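Local coordinates for protein zinc chaperone AztD (Citrobacter koseri, PDB 6CMK) that acts as a periplasmic zinc chaperone that binds zinc ions and hands one of them directly to the solute-binding protein AztC of a zinc transport system, at residues Leu296-Val301 and Val315-Gly320; Asp340-Asp345 and Val364-Lys369; Leu117-Lys122 and Gly155-Thr160; Lys133-Phe138 and Ala172-Asn177. All coordinates share one frame; numbering follows the deposited sequence. Where two conformers were deposited one is given.

Contact 1: residues Leu296-Val301 and Val315-Gly320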
# COMPACT_ATOMS: atom_id res chain seq x y z
N LEU B 296 -25.97 17.01 11.35
CA LEU B 296 -25.43 18.17 10.67
C LEU B 296 -26.34 19.37 10.88
O LEU B 296 -27.56 19.22 10.99
CB LEU B 296 -25.29 17.89 9.18
CG LEU B 296 -24.56 16.61 8.81
CD1 LEU B 296 -24.71 16.35 7.32
CD2 LEU B 296 -23.10 16.71 9.21
N PRO B 297 -25.77 20.58 10.92
CA PRO B 297 -26.63 21.76 11.09
C PRO B 297 -27.55 22.01 9.91
O PRO B 297 -28.67 22.49 10.12
CB PRO B 297 -25.63 22.91 11.30
CG PRO B 297 -24.32 22.40 10.85
CD PRO B 297 -24.34 20.90 10.95
N THR B 298 -27.12 21.72 8.68
CA THR B 298 -27.97 21.81 7.51
C THR B 298 -27.76 20.55 6.68
O THR B 298 -27.03 19.63 7.07
CB THR B 298 -27.67 23.07 6.67
OG1 THR B 298 -26.29 23.07 6.27
CG2 THR B 298 -27.96 24.33 7.47
N ARG B 299 -28.39 20.50 5.51
CA ARG B 299 -28.42 19.27 4.73
C ARG B 299 -27.10 19.01 4.02
O ARG B 299 -26.38 19.93 3.60
CB ARG B 299 -29.56 19.33 3.71
CG ARG B 299 -30.90 19.03 4.35
CD ARG B 299 -32.05 19.39 3.45
NE ARG B 299 -32.17 20.83 3.27
CZ ARG B 299 -33.07 21.41 2.48
NH1 ARG B 299 -33.92 20.66 1.78
NH2 ARG B 299 -33.10 22.73 2.38
N ARG B 300 -26.78 17.73 3.88
CA ARG B 300 -25.53 17.29 3.28
C ARG B 300 -25.55 17.46 1.76
O ARG B 300 -26.52 17.07 1.09
CB ARG B 300 -25.30 15.83 3.65
CG ARG B 300 -24.03 15.23 3.12
CD ARG B 300 -23.94 13.77 3.51
NE ARG B 300 -24.91 13.04 2.71
CZ ARG B 300 -24.70 12.66 1.46
NH1 ARG B 300 -23.52 12.87 0.88
NH2 ARG B 300 -25.66 12.05 0.79
N VAL B 301 -24.48 18.04 1.22
CA VAL B 301 -24.27 18.14 -0.22
C VAL B 301 -23.34 17.04 -0.72
O VAL B 301 -23.59 16.43 -1.77
CB VAL B 301 -23.70 19.53 -0.57
CG1 VAL B 301 -23.28 19.60 -2.04
CG2 VAL B 301 -24.72 20.63 -0.25
N VAL B 315 -17.42 16.74 5.22
CA VAL B 315 -18.78 16.86 4.71
C VAL B 315 -19.01 18.30 4.30
O VAL B 315 -18.67 19.22 5.05
CB VAL B 315 -19.83 16.44 5.75
CG1 VAL B 315 -21.20 16.28 5.08
CG2 VAL B 315 -19.43 15.17 6.47
N PHE B 316 -19.58 18.50 3.12
CA PHE B 316 -20.00 19.82 2.68
C PHE B 316 -21.51 19.92 2.83
O PHE B 316 -22.23 18.99 2.46
CB PHE B 316 -19.60 20.07 1.22
CG PHE B 316 -19.68 21.52 0.82
CD1 PHE B 316 -20.84 22.04 0.28
CD2 PHE B 316 -18.60 22.36 1.00
CE1 PHE B 316 -20.91 23.37 -0.08
CE2 PHE B 316 -18.66 23.69 0.64
CZ PHE B 316 -19.83 24.19 0.10
N THR B 317 -21.98 21.03 3.38
CA THR B 317 -23.39 21.21 3.67
C THR B 317 -23.95 22.37 2.86
O THR B 317 -23.21 23.21 2.33
CB THR B 317 -23.63 21.44 5.18
OG1 THR B 317 -22.66 22.35 5.71
CG2 THR B 317 -23.55 20.12 5.95
N GLU B 318 -25.28 22.40 2.75
CA GLU B 318 -25.95 23.33 1.85
C GLU B 318 -25.74 24.78 2.24
O GLU B 318 -25.90 25.67 1.39
CB GLU B 318 -27.45 23.01 1.81
CG GLU B 318 -28.15 23.23 3.13
CD GLU B 318 -29.62 22.89 3.09
OE1 GLU B 318 -30.17 22.45 4.13
OE2 GLU B 318 -30.23 23.05 2.01
N ASP B 319 -25.35 25.05 3.48
CA ASP B 319 -25.08 26.41 3.94
C ASP B 319 -23.81 27.00 3.34
O ASP B 319 -23.53 28.18 3.58
CB ASP B 319 -24.99 26.45 5.47
CG ASP B 319 -24.05 25.41 6.04
OD1 ASP B 319 -23.23 24.87 5.27
OD2 ASP B 319 -24.14 25.13 7.26
N GLY B 320 -23.05 26.22 2.57
CA GLY B 320 -21.80 26.69 2.01
C GLY B 320 -20.58 26.34 2.83
O GLY B 320 -19.48 26.80 2.50

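Contact 2: residues Asp340-Asp345 and Val364-Lys369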
# COMPACT_ATOMS: atom_id res chain seq x y z
N ASP B 340 -20.95 30.50 -1.19
CA ASP B 340 -22.30 30.90 -0.84
C ASP B 340 -23.16 29.66 -0.63
O ASP B 340 -22.82 28.58 -1.12
CB ASP B 340 -22.92 31.77 -1.93
CG ASP B 340 -22.38 33.19 -1.92
OD1 ASP B 340 -22.12 33.74 -0.83
OD2 ASP B 340 -22.23 33.76 -3.02
N PRO B 341 -24.28 29.78 0.08
CA PRO B 341 -25.16 28.63 0.23
C PRO B 341 -25.59 28.07 -1.11
O PRO B 341 -25.75 28.79 -2.10
CB PRO B 341 -26.36 29.19 1.01
CG PRO B 341 -25.83 30.36 1.73
CD PRO B 341 -24.78 30.95 0.82
N TYR B 342 -25.77 26.75 -1.14
CA TYR B 342 -26.43 26.04 -2.23
C TYR B 342 -27.64 25.33 -1.63
O TYR B 342 -27.65 24.10 -1.53
CB TYR B 342 -25.48 25.04 -2.91
CG TYR B 342 -24.45 25.57 -3.90
CD1 TYR B 342 -23.28 26.21 -3.49
CD2 TYR B 342 -24.60 25.32 -5.27
CE1 TYR B 342 -22.33 26.65 -4.41
CE2 TYR B 342 -23.66 25.76 -6.19
CZ TYR B 342 -22.53 26.41 -5.76
OH TYR B 342 -21.60 26.82 -6.70
N SER B 343 -28.64 26.10 -1.19
CA SER B 343 -29.83 25.53 -0.57
C SER B 343 -30.48 24.53 -1.53
O SER B 343 -30.87 24.90 -2.63
CB SER B 343 -30.81 26.64 -0.21
OG SER B 343 -32.00 26.13 0.35
N MET B 344 -30.61 23.27 -1.11
CA MET B 344 -31.03 22.26 -2.07
C MET B 344 -32.54 22.05 -2.12
O MET B 344 -33.04 21.54 -3.13
CB MET B 344 -30.33 20.91 -1.80
CG MET B 344 -30.11 20.45 -0.36
SD MET B 344 -28.48 19.68 -0.12
CE MET B 344 -28.28 18.63 -1.57
N ASP B 345 -33.28 22.46 -1.09
CA ASP B 345 -34.74 22.33 -1.11
C ASP B 345 -35.33 22.94 -2.37
O ASP B 345 -35.35 24.17 -2.51
CB ASP B 345 -35.37 23.00 0.12
N VAL B 364 -12.55 22.17 -3.20
CA VAL B 364 -14.00 22.25 -3.23
C VAL B 364 -14.40 22.95 -4.51
O VAL B 364 -14.03 24.11 -4.72
CB VAL B 364 -14.57 22.99 -2.00
CG1 VAL B 364 -16.09 23.08 -2.10
CG2 VAL B 364 -14.15 22.30 -0.71
N THR B 365 -15.15 22.27 -5.37
CA THR B 365 -15.61 22.92 -6.58
C THR B 365 -16.74 23.88 -6.24
O THR B 365 -17.54 23.64 -5.34
CB THR B 365 -16.08 21.90 -7.62
OG1 THR B 365 -17.15 21.11 -7.09
CG2 THR B 365 -14.93 21.00 -8.03
N ASP B 366 -16.77 24.99 -6.96
CA ASP B 366 -17.79 26.03 -6.81
C ASP B 366 -18.34 26.25 -8.21
O ASP B 366 -17.97 27.22 -8.88
CB ASP B 366 -17.22 27.31 -6.19
CG ASP B 366 -18.30 28.27 -5.76
OD1 ASP B 366 -19.45 28.09 -6.21
OD2 ASP B 366 -18.01 29.22 -5.00
N PRO B 367 -19.21 25.36 -8.68
CA PRO B 367 -19.56 25.39 -10.12
C PRO B 367 -20.15 26.71 -10.58
O PRO B 367 -19.83 27.17 -11.68
CB PRO B 367 -20.56 24.22 -10.27
CG PRO B 367 -20.89 23.76 -8.89
CD PRO B 367 -19.77 24.18 -7.99
N LEU B 368 -21.00 27.35 -9.77
CA LEU B 368 -21.63 28.60 -10.19
C LEU B 368 -20.64 29.75 -10.31
O LEU B 368 -20.97 30.76 -10.94
CB LEU B 368 -22.75 28.97 -9.22
CG LEU B 368 -23.88 27.94 -9.11
CD1 LEU B 368 -25.03 28.50 -8.29
CD2 LEU B 368 -24.36 27.47 -10.48
N LYS B 369 -19.45 29.63 -9.72
CA LYS B 369 -18.43 30.67 -9.81
C LYS B 369 -17.26 30.27 -10.69
O LYS B 369 -16.29 31.03 -10.78
CB LYS B 369 -17.94 31.04 -8.41
CG LYS B 369 -19.02 31.55 -7.47
CD LYS B 369 -19.50 32.95 -7.84
CE LYS B 369 -20.49 33.47 -6.81
NZ LYS B 369 -19.88 33.66 -5.46
O HOH W 1 -20.09 30.71 -4.12

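Contact 3: residues Leu117-Lys122 and Gly155-Thr160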
# COMPACT_ATOMS: atom_id res chain seq x y z
N LEU B 117 -9.74 2.42 -24.36
CA LEU B 117 -10.81 1.65 -23.74
C LEU B 117 -12.05 2.50 -23.54
O LEU B 117 -12.01 3.52 -22.83
CB LEU B 117 -10.36 1.07 -22.40
CG LEU B 117 -11.49 0.34 -21.66
CD1 LEU B 117 -11.80 -0.97 -22.35
CD2 LEU B 117 -11.14 0.06 -20.23
N GLU B 118 -13.15 2.05 -24.13
CA GLU B 118 -14.48 2.56 -23.83
C GLU B 118 -15.37 1.38 -23.48
O GLU B 118 -15.27 0.31 -24.09
CB GLU B 118 -15.10 3.30 -25.02
CG GLU B 118 -14.43 4.59 -25.40
CD GLU B 118 -15.21 5.31 -26.49
OE1 GLU B 118 -16.11 4.69 -27.08
OE2 GLU B 118 -14.92 6.50 -26.75
N LEU B 119 -16.24 1.58 -22.50
CA LEU B 119 -17.28 0.63 -22.16
C LEU B 119 -18.61 1.22 -22.61
O LEU B 119 -18.96 2.33 -22.20
CB LEU B 119 -17.32 0.35 -20.66
CG LEU B 119 -15.98 0.06 -19.99
CD1 LEU B 119 -16.16 -0.10 -18.50
CD2 LEU B 119 -15.35 -1.17 -20.62
N THR B 120 -19.36 0.47 -23.41
CA THR B 120 -20.62 0.97 -23.94
C THR B 120 -21.79 0.11 -23.51
O THR B 120 -21.67 -1.11 -23.37
CB THR B 120 -20.57 1.06 -25.47
OG1 THR B 120 -20.41 -0.26 -26.01
CG2 THR B 120 -19.42 1.94 -25.90
N GLY B 121 -22.90 0.78 -23.25
CA GLY B 121 -24.14 0.13 -22.88
C GLY B 121 -25.10 1.19 -22.41
O GLY B 121 -24.74 2.34 -22.17
N LYS B 122 -26.35 0.77 -22.27
CA LYS B 122 -27.41 1.72 -21.91
C LYS B 122 -27.31 2.13 -20.45
O LYS B 122 -27.32 1.28 -19.55
CB LYS B 122 -28.77 1.10 -22.21
CG LYS B 122 -29.05 0.99 -23.71
CD LYS B 122 -30.17 0.01 -24.05
CE LYS B 122 -29.62 -1.36 -24.46
NZ LYS B 122 -30.48 -2.09 -25.43
N GLY B 155 -3.86 -0.91 -23.18
CA GLY B 155 -4.68 -0.73 -24.35
C GLY B 155 -5.41 -1.97 -24.79
O GLY B 155 -5.79 -2.07 -25.97
N GLN B 156 -5.63 -2.93 -23.90
CA GLN B 156 -6.44 -4.10 -24.21
C GLN B 156 -7.83 -3.95 -23.61
O GLN B 156 -7.99 -3.42 -22.50
CB GLN B 156 -5.78 -5.38 -23.69
CG GLN B 156 -4.47 -5.68 -24.38
CD GLN B 156 -3.88 -7.01 -23.97
OE1 GLN B 156 -4.59 -7.92 -23.54
NE2 GLN B 156 -2.56 -7.13 -24.12
N LYS B 157 -8.84 -4.37 -24.36
CA LYS B 157 -10.21 -4.43 -23.87
C LYS B 157 -10.60 -5.90 -23.79
O LYS B 157 -10.91 -6.53 -24.80
CB LYS B 157 -11.16 -3.66 -24.78
CG LYS B 157 -12.60 -3.69 -24.28
CD LYS B 157 -13.53 -2.87 -25.13
CE LYS B 157 -14.94 -2.92 -24.57
NZ LYS B 157 -15.86 -2.07 -25.36
N ASN B 158 -10.60 -6.43 -22.57
CA ASN B 158 -10.85 -7.85 -22.29
C ASN B 158 -11.98 -7.91 -21.27
O ASN B 158 -11.74 -7.90 -20.06
CB ASN B 158 -9.57 -8.51 -21.77
CG ASN B 158 -8.38 -8.28 -22.68
OD1 ASN B 158 -8.54 -7.94 -23.85
ND2 ASN B 158 -7.18 -8.47 -22.15
N ILE B 159 -13.22 -7.99 -21.75
CA ILE B 159 -14.42 -7.84 -20.94
C ILE B 159 -15.04 -9.19 -20.66
O ILE B 159 -15.10 -10.07 -21.54
CB ILE B 159 -15.45 -6.94 -21.66
CG1 ILE B 159 -14.82 -5.61 -22.08
CG2 ILE B 159 -16.67 -6.71 -20.76
CD1 ILE B 159 -14.33 -4.79 -20.95
N THR B 160 -15.58 -9.34 -19.45
CA THR B 160 -16.50 -10.42 -19.13
C THR B 160 -17.86 -9.79 -18.80
O THR B 160 -17.96 -8.93 -17.92
CB THR B 160 -15.99 -11.26 -17.96
OG1 THR B 160 -14.75 -11.87 -18.33
CG2 THR B 160 -17.00 -12.35 -17.61
O HOH W 2 -18.26 -2.24 -23.57

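Contact 4: residues Lys133-Phe138 and Ala172-Asn177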
# COMPACT_ATOMS: atom_id res chain seq x y z
N LYS B 133 -9.28 -4.95 -10.18
CA LYS B 133 -10.49 -5.53 -10.75
C LYS B 133 -11.55 -4.45 -10.88
O LYS B 133 -11.75 -3.66 -9.95
CB LYS B 133 -11.02 -6.66 -9.87
CG LYS B 133 -10.03 -7.79 -9.61
CD LYS B 133 -10.64 -8.84 -8.70
CE LYS B 133 -10.47 -8.47 -7.22
NZ LYS B 133 -9.09 -8.80 -6.75
N ILE B 134 -12.25 -4.42 -12.02
CA ILE B 134 -13.21 -3.36 -12.34
C ILE B 134 -14.56 -3.99 -12.62
O ILE B 134 -14.65 -4.96 -13.37
CB ILE B 134 -12.76 -2.53 -13.56
CG1 ILE B 134 -11.46 -1.76 -13.28
CG2 ILE B 134 -13.86 -1.56 -14.03
CD1 ILE B 134 -10.68 -1.47 -14.54
N ALA B 135 -15.62 -3.41 -12.06
CA ALA B 135 -16.98 -3.79 -12.41
C ALA B 135 -17.75 -2.53 -12.75
O ALA B 135 -17.90 -1.66 -11.89
CB ALA B 135 -17.68 -4.55 -11.28
N GLN B 136 -18.24 -2.44 -13.99
CA GLN B 136 -19.05 -1.32 -14.43
C GLN B 136 -20.49 -1.79 -14.60
O GLN B 136 -20.75 -2.74 -15.36
CB GLN B 136 -18.51 -0.73 -15.74
CG GLN B 136 -19.37 0.39 -16.33
CD GLN B 136 -19.37 1.61 -15.43
OE1 GLN B 136 -18.31 2.16 -15.13
NE2 GLN B 136 -20.55 2.02 -14.99
N TRP B 137 -21.41 -1.15 -13.89
CA TRP B 137 -22.84 -1.43 -14.00
C TRP B 137 -23.46 -0.62 -15.13
O TRP B 137 -23.08 0.52 -15.39
CB TRP B 137 -23.55 -1.11 -12.69
CG TRP B 137 -24.93 -1.68 -12.60
CD1 TRP B 137 -26.10 -1.10 -13.00
CD2 TRP B 137 -25.27 -2.96 -12.07
NE1 TRP B 137 -27.16 -1.95 -12.75
CE2 TRP B 137 -26.67 -3.10 -12.18
CE3 TRP B 137 -24.53 -4.01 -11.52
CZ2 TRP B 137 -27.34 -4.24 -11.75
CZ3 TRP B 137 -25.20 -5.15 -11.09
CH2 TRP B 137 -26.60 -5.24 -11.21
N PHE B 138 -24.45 -1.22 -15.79
CA PHE B 138 -25.25 -0.53 -16.80
C PHE B 138 -26.72 -0.71 -16.44
O PHE B 138 -27.24 -1.82 -16.49
CB PHE B 138 -24.97 -1.07 -18.21
CG PHE B 138 -23.61 -0.69 -18.74
CD1 PHE B 138 -22.51 -1.46 -18.42
CD2 PHE B 138 -23.45 0.43 -19.53
CE1 PHE B 138 -21.25 -1.12 -18.89
CE2 PHE B 138 -22.20 0.78 -20.00
CZ PHE B 138 -21.10 0.00 -19.68
N ALA B 172 -22.33 -3.87 -8.90
CA ALA B 172 -21.54 -5.09 -8.99
C ALA B 172 -20.20 -4.83 -8.34
O ALA B 172 -19.55 -3.81 -8.61
CB ALA B 172 -21.33 -5.52 -10.45
N VAL B 173 -19.77 -5.76 -7.50
CA VAL B 173 -18.51 -5.64 -6.77
C VAL B 173 -17.60 -6.76 -7.26
O VAL B 173 -17.97 -7.94 -7.18
CB VAL B 173 -18.72 -5.73 -5.26
CG1 VAL B 173 -17.41 -5.45 -4.54
CG2 VAL B 173 -19.80 -4.75 -4.81
N PRO B 174 -16.39 -6.46 -7.79
CA PRO B 174 -15.56 -7.51 -8.38
C PRO B 174 -14.66 -8.20 -7.38
O PRO B 174 -13.99 -7.54 -6.56
CB PRO B 174 -14.76 -6.74 -9.44
CG PRO B 174 -14.55 -5.39 -8.81
CD PRO B 174 -15.79 -5.12 -7.97
N TYR B 175 -14.64 -9.53 -7.42
CA TYR B 175 -13.82 -10.39 -6.57
C TYR B 175 -12.98 -11.32 -7.44
O TYR B 175 -13.06 -11.30 -8.67
CB TYR B 175 -14.71 -11.14 -5.57
CG TYR B 175 -15.18 -10.19 -4.51
CD1 TYR B 175 -14.33 -9.83 -3.48
CD2 TYR B 175 -16.41 -9.56 -4.59
CE1 TYR B 175 -14.70 -8.93 -2.53
CE2 TYR B 175 -16.79 -8.64 -3.64
CZ TYR B 175 -15.93 -8.32 -2.61
OH TYR B 175 -16.27 -7.39 -1.66
N ASP B 176 -12.13 -12.12 -6.80
CA ASP B 176 -11.32 -13.09 -7.53
C ASP B 176 -12.21 -14.25 -7.93
O ASP B 176 -12.67 -15.00 -7.06
CB ASP B 176 -10.16 -13.58 -6.67
CG ASP B 176 -9.23 -12.47 -6.28
OD1 ASP B 176 -9.02 -11.55 -7.09
OD2 ASP B 176 -8.69 -12.54 -5.14
N ASN B 177 -12.45 -14.39 -9.23
CA ASN B 177 -13.22 -15.48 -9.81
C ASN B 177 -14.70 -15.40 -9.47
O ASN B 177 -15.45 -16.36 -9.79
CB ASN B 177 -12.66 -16.84 -9.37
CG ASN B 177 -11.18 -16.97 -9.69
OD1 ASN B 177 -10.76 -16.74 -10.82
ND2 ASN B 177 -10.38 -17.30 -8.68

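Contact 1: residues Leu296-Val301 and Val315-Gly320
E318 OE1 is gripped twice by R299: the side-chain NE reaches it at 2.7 Å and the backbone N of the same residue at 3.0 Å. Both donors come from the same face of the carboxylate plane. The NE bond is part of a salt bridge, with OE1 lying at the edge of the guanidinium and near its plane, yet the two flat groups are turned 67° apart. The second oxygen, E318 OE2, accepts from M344 N. E318 CG sits between its own backbone N and carbonyl carbon (chi1 65°), beside T298 CB at 3.6 Å, and the chain is extended beyond it. The backbones are joined too, E318 N donating to R299 O at 2.8 Å. Two residues along, V301 N donates to F316 O at 2.7 Å, and V301 CB sits at the edge of the F316 ring, 3.9 Å from CD1. R300 and T317 form the antiparallel non-hydrogen-bonded pair between them, at the open end of the hairpin of strands 300-305 and 312-317, the first two strands of a four-stranded propeller blade. A type I turn runs from T317 to G320, and T317 OG1 donates to D319 OD1 at 2.6 Å. E318 is buried and its carboxylate oxygens are met by a cation and backbone N-H groups, which would probably keep it ionised and hold its rotation fixed.

Contact 2: residues Asp340-Asp345 and Val364-Lys369
This is a partly buried, largely polar contact in which the loop after strand 331-337 meets the end of strand 361-366 and the 3-10 segment 367-369. Its centre is the Y342 hydroxyl. OH donates to D366 OD1 at 2.5 Å, a short bond that meets the oxygen nearly along its C-O axis, and accepts from L368 N at 3.2 Å with an N-H...O angle of 162°. The carboxylate oxygen lies at the ring edge, near its plane, while the ring and carboxylate planes stand 62° apart. The D366 side chain starts out pointing neither at 340-345 nor away from it, but its end comes nearer and brings OD1 to the hydroxyl. L368 slides past the tyrosine in the opposite direction, its CG 3.7 Å from Y342 CE2, and P367 CD lies 3.5 Å from Y342 OH. In the beta propeller the contact joins consecutive blades: 340-345 follows the last strand of one four-stranded antiparallel sheet, and 361-366 is the second strand of the next. P353, in the loop between these blades, also touches Y342. Toward the exposed side, K369 NZ and D340 OD2 make a long, weak salt bridge of 3.4 Å, their side chains crossing at about a right angle. A water bridges the segments, donating to D366 OD2 at 2.7 Å and accepting from D340 N and K369 NZ.

Contact 3: residues Leu117-Lys122 and Gly155-Thr160
K157 lays its fully extended chain across L117 at about a right angle, with its CG 3.4 Å from L117 CD1, tighter than usual for two carbons. In this beta propeller the overlap joins neighbouring blades: L117 belongs to strand 113-120 of one sheet, whereas K157 lies in the loop between helix 149-153 and strand 160-163 of the next. G155, at positive phi, ends the helix in a Schellman motif just before this loop. L117 also touches V152 of the helix and L147 of strand 143-148. A second apolar pair lies further along the strand, where L119 CD2 meets I159 CD1 at 3.8 Å and the two side chains are inclined to each other. L119 is backed by Q136 and F138 of strand 133-138, and I159 rests on Q145 and L147. K157 thus spends its methylene carbons on a hydrophobic neighbour and its charged end on the backbone. NZ donates to E118 O at 2.8 Å, with a C=O...N angle of 163°, and also to a water, 3.0 Å away, that accepts a bond from T120 N at 2.9 Å.

Contact 4: residues Lys133-Phe138 and Ala172-Asn177
W137 presents the edge of its indole to A172: CE3 lies 3.7 Å from A172 CB, which sits near the ring plane. The indole NE1 is held by the carbonyl of H168, whose ring meets the indole edge-to-face. Two residues back along strand 133-138, A135 and A172 turn their methyl groups to each other, CB to CB at 3.9 Å. A135 CB also approaches the A172 carbonyl oxygen at 3.3 Å and P174 CD at 3.9 Å. The proline ring is set against the start of strand 133-138, with CB beside K133 CB and CG 3.5 Å from K133 O. These are strands of two successive propeller blades, 133-138 the second in its sheet and 172-174 the first in the next. They run nearly antiparallel (169°), their axes approaching to 6.0 Å, and no hydrogen bond joins their backbones across the contact; the blades meet through side chains, A135, A172 and P174 in the middle. W137 lies about 4 Å, side chain to side chain, from H126, a ligand of high-affinity zinc site 1, and places this packing next to that site. At the other end K133, bent at chi3 and chi4, crosses D176 at about a right angle. Its NZ forms a salt bridge to D176 OD1 at 2.8 Å, from above the carboxylate plane, and also donates to Q131 OE1.

Overall arrangement
Along the chain, contacts 3 and 4 come first and interleave, their segments alternating through the blades of the propeller; contact 1 and then contact 2 follow in series. Contacts 3 and 4 share the sheet of strands 124-130, 133-138, 143-148 and 160-163, have centres about 13 Å apart, and touch where F138 packs on T120 and G121. Contacts 1 and 2, about 11 Å centre to centre, meet where E318 O accepts from Y342 N. The pairs stand well apart: contacts 1 and 4 have centres about 32 Å apart, on opposite sides of the chain's centre. Contact 1 lies within one blade, so three of the four contacts join adjacent blades, and contact 4 does so beside zinc site 1.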